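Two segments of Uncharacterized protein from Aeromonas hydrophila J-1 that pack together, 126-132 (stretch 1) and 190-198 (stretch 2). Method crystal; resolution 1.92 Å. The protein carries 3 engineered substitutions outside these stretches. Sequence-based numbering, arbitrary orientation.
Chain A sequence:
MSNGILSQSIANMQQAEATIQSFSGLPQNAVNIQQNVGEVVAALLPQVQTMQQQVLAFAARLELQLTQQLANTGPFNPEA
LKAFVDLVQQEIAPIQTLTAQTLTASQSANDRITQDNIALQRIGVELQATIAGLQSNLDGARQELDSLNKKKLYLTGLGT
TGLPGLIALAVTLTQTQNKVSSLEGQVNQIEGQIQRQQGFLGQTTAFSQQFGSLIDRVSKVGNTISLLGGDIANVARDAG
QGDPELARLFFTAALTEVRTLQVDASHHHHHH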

# COMPACT_ATOMS: atom_id res chain seq x y z
N GLU A 126 5.15 -5.19 15.73
CA GLU A 126 5.06 -5.20 17.22
C GLU A 126 4.22 -3.99 17.67
O GLU A 126 3.44 -4.15 18.63
CB GLU A 126 6.44 -5.43 17.83
CG GLU A 126 7.04 -6.81 17.49
CD GLU A 126 6.14 -8.03 17.68
OE1 GLU A 126 5.33 -8.03 18.63
OE2 GLU A 126 6.24 -9.01 16.85
N LEU A 127 4.24 -2.87 16.94
CA LEU A 127 3.31 -1.74 17.20
C LEU A 127 1.86 -2.17 16.94
O LEU A 127 0.99 -1.78 17.74
CB LEU A 127 3.67 -0.55 16.31
CG LEU A 127 5.03 0.06 16.62
CD1 LEU A 127 5.35 1.18 15.64
CD2 LEU A 127 5.09 0.56 18.05
N GLN A 128 1.59 -2.94 15.88
CA GLN A 128 0.22 -3.46 15.58
C GLN A 128 -0.24 -4.32 16.78
O GLN A 128 -1.36 -4.10 17.26
CB GLN A 128 0.17 -4.22 14.24
CG GLN A 128 0.44 -3.37 12.99
CD GLN A 128 -0.65 -2.36 12.72
OE1 GLN A 128 -1.82 -2.58 13.01
NE2 GLN A 128 -0.30 -1.21 12.14
N ALA A 129 0.59 -5.23 17.29
CA ALA A 129 0.28 -6.06 18.48
C ALA A 129 -0.04 -5.15 19.66
O ALA A 129 -1.11 -5.32 20.29
CB ALA A 129 1.41 -7.01 18.82
N THR A 130 0.81 -4.16 19.92
CA THR A 130 0.66 -3.18 21.03
C THR A 130 -0.66 -2.40 20.85
O THR A 130 -1.42 -2.30 21.81
CB THR A 130 1.85 -2.21 21.12
OG1 THR A 130 3.03 -2.99 21.27
CG2 THR A 130 1.75 -1.25 22.28
N ILE A 131 -0.96 -1.90 19.67
CA ILE A 131 -2.19 -1.09 19.52
C ILE A 131 -3.43 -2.00 19.73
O ILE A 131 -4.42 -1.53 20.32
CB ILE A 131 -2.19 -0.29 18.20
CG1 ILE A 131 -3.21 0.84 18.26
CG2 ILE A 131 -2.42 -1.19 17.00
CD1 ILE A 131 -3.08 1.86 17.14
N ALA A 132 -3.38 -3.27 19.34
CA ALA A 132 -4.54 -4.17 19.52
C ALA A 132 -4.72 -4.45 21.02
O ALA A 132 -5.84 -4.27 21.56
CB ALA A 132 -4.32 -5.43 18.75
N ILE A 190 0.34 5.73 19.31
CA ILE A 190 0.89 4.56 18.59
C ILE A 190 0.41 4.63 17.13
O ILE A 190 1.21 4.32 16.27
CB ILE A 190 0.52 3.22 19.27
CG1 ILE A 190 1.02 3.13 20.72
CG2 ILE A 190 1.03 2.05 18.44
CD1 ILE A 190 2.52 2.94 20.89
N GLU A 191 -0.81 5.08 16.87
CA GLU A 191 -1.31 5.26 15.47
C GLU A 191 -0.38 6.23 14.73
O GLU A 191 -0.02 5.94 13.57
CB GLU A 191 -2.74 5.81 15.44
CG GLU A 191 -3.78 4.83 15.94
CD GLU A 191 -5.22 5.35 16.02
OE1 GLU A 191 -5.42 6.58 16.14
OE2 GLU A 191 -6.13 4.51 15.95
N GLY A 192 -0.05 7.37 15.34
CA GLY A 192 0.86 8.38 14.76
C GLY A 192 2.25 7.79 14.47
O GLY A 192 2.83 8.09 13.39
N GLN A 193 2.82 7.06 15.43
CA GLN A 193 4.10 6.35 15.27
C GLN A 193 3.98 5.36 14.11
O GLN A 193 4.96 5.20 13.38
CB GLN A 193 4.49 5.49 16.49
CG GLN A 193 5.09 6.31 17.63
CD GLN A 193 5.23 5.55 18.93
OE1 GLN A 193 5.21 6.14 20.01
NE2 GLN A 193 5.33 4.24 18.86
N ILE A 194 2.87 4.64 14.02
CA ILE A 194 2.72 3.64 12.92
C ILE A 194 2.74 4.39 11.59
O ILE A 194 3.46 3.96 10.71
CB ILE A 194 1.44 2.82 13.08
CG1 ILE A 194 1.55 1.84 14.24
CG2 ILE A 194 1.10 2.09 11.78
CD1 ILE A 194 0.20 1.27 14.64
N GLN A 195 1.95 5.45 11.48
CA GLN A 195 1.84 6.30 10.26
C GLN A 195 3.21 6.85 9.86
O GLN A 195 3.62 6.72 8.68
CB GLN A 195 0.79 7.37 10.54
CG GLN A 195 0.65 8.47 9.51
CD GLN A 195 -0.42 9.43 10.00
OE1 GLN A 195 -1.56 9.42 9.53
NE2 GLN A 195 -0.08 10.21 11.01
N ARG A 196 3.95 7.40 10.82
CA ARG A 196 5.28 8.00 10.54
C ARG A 196 6.24 6.92 10.08
O ARG A 196 7.00 7.15 9.11
CB ARG A 196 5.80 8.64 11.82
CG ARG A 196 7.07 9.43 11.63
CD ARG A 196 7.45 10.08 12.94
NE ARG A 196 6.48 11.07 13.40
CZ ARG A 196 6.76 12.06 14.26
NH1 ARG A 196 8.00 12.20 14.73
NH2 ARG A 196 5.83 12.93 14.62
N GLN A 197 6.28 5.78 10.76
CA GLN A 197 7.20 4.71 10.30
C GLN A 197 6.81 4.21 8.90
O GLN A 197 7.71 3.85 8.15
CB GLN A 197 7.27 3.53 11.28
CG GLN A 197 8.05 3.87 12.53
CD GLN A 197 8.35 2.70 13.44
OE1 GLN A 197 8.42 1.54 13.01
NE2 GLN A 197 8.47 3.02 14.73
N GLN A 198 5.53 4.02 8.61
CA GLN A 198 5.12 3.54 7.26
C GLN A 198 5.60 4.57 6.21
O GLN A 198 6.15 4.18 5.15
CB GLN A 198 3.60 3.37 7.20
CG GLN A 198 3.10 2.17 8.02
CD GLN A 198 1.59 2.20 8.18
OE1 GLN A 198 0.97 3.26 8.17
NE2 GLN A 198 0.98 1.02 8.36

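Leu-127 is the knob of this contact. Its CA-to-CB bond points toward the facing helix, and its side chain, with chi1 in m and chi2 in t, sits in a hole formed by Ile-190, Gln-193, Ile-194 and Gln-197. The root of the side chain meets isoleucine: Leu-127 CB lies 3.8 Å from Ile-194 CG1 and 4.3 Å from Ile-190 CG2. The branched tip reaches amides, with CD1 3.7 Å from Gln-197 NE2 and CD2 3.8 Å from Gln-193 NE2. Of all the residues here, Leu-127 has the largest area covered by the other stretch, 98 Å².

One helical turn on, Ile-131 repeats the inward direction. Its CB packs 4.0 Å from Ile-190 CG2, and its CD1 stands 4.2 Å from Ile-194 CD1. The spacing of four on both helices, Leu-127 with Ile-131 and Ile-190 with Ile-194, places four apolar side chains on facing surfaces. The helices run nearly antiparallel, at 161°, with axes approaching to 10.2 Å. Isoleucine suits positions Ile-190 and Ile-194 because its branching at CB puts methyl and methylene groups close to the backbone, where the Leu-127 and Ile-131 CB atoms can meet them.

Toward the margin, Gln-128 and Glu-191 cover this centre with the face of an amide and with aliphatic carbon. The CA-to-CB bond of Gln-128 points away from the partner, but two m rotamers bring its end back, and NE2 comes within 3.6 Å of Ile-194 CD1. The CA-to-CB bond of Glu-191 also points away, yet its CG makes a tight 3.3 Å contact with Ile-131 CD1. Separately, Thr-130 adds a looser touch, CG2 to Ile-190 CD1 at 4.5 Å, while its OG1 donates to Glu-126 O at 2.9 Å within its own helix.

No hydrogen bond crosses between the stretches; the 413 Å² buried between them comes from van der Waals packing, apolar at the centre and with amides and aliphatic carbon around it.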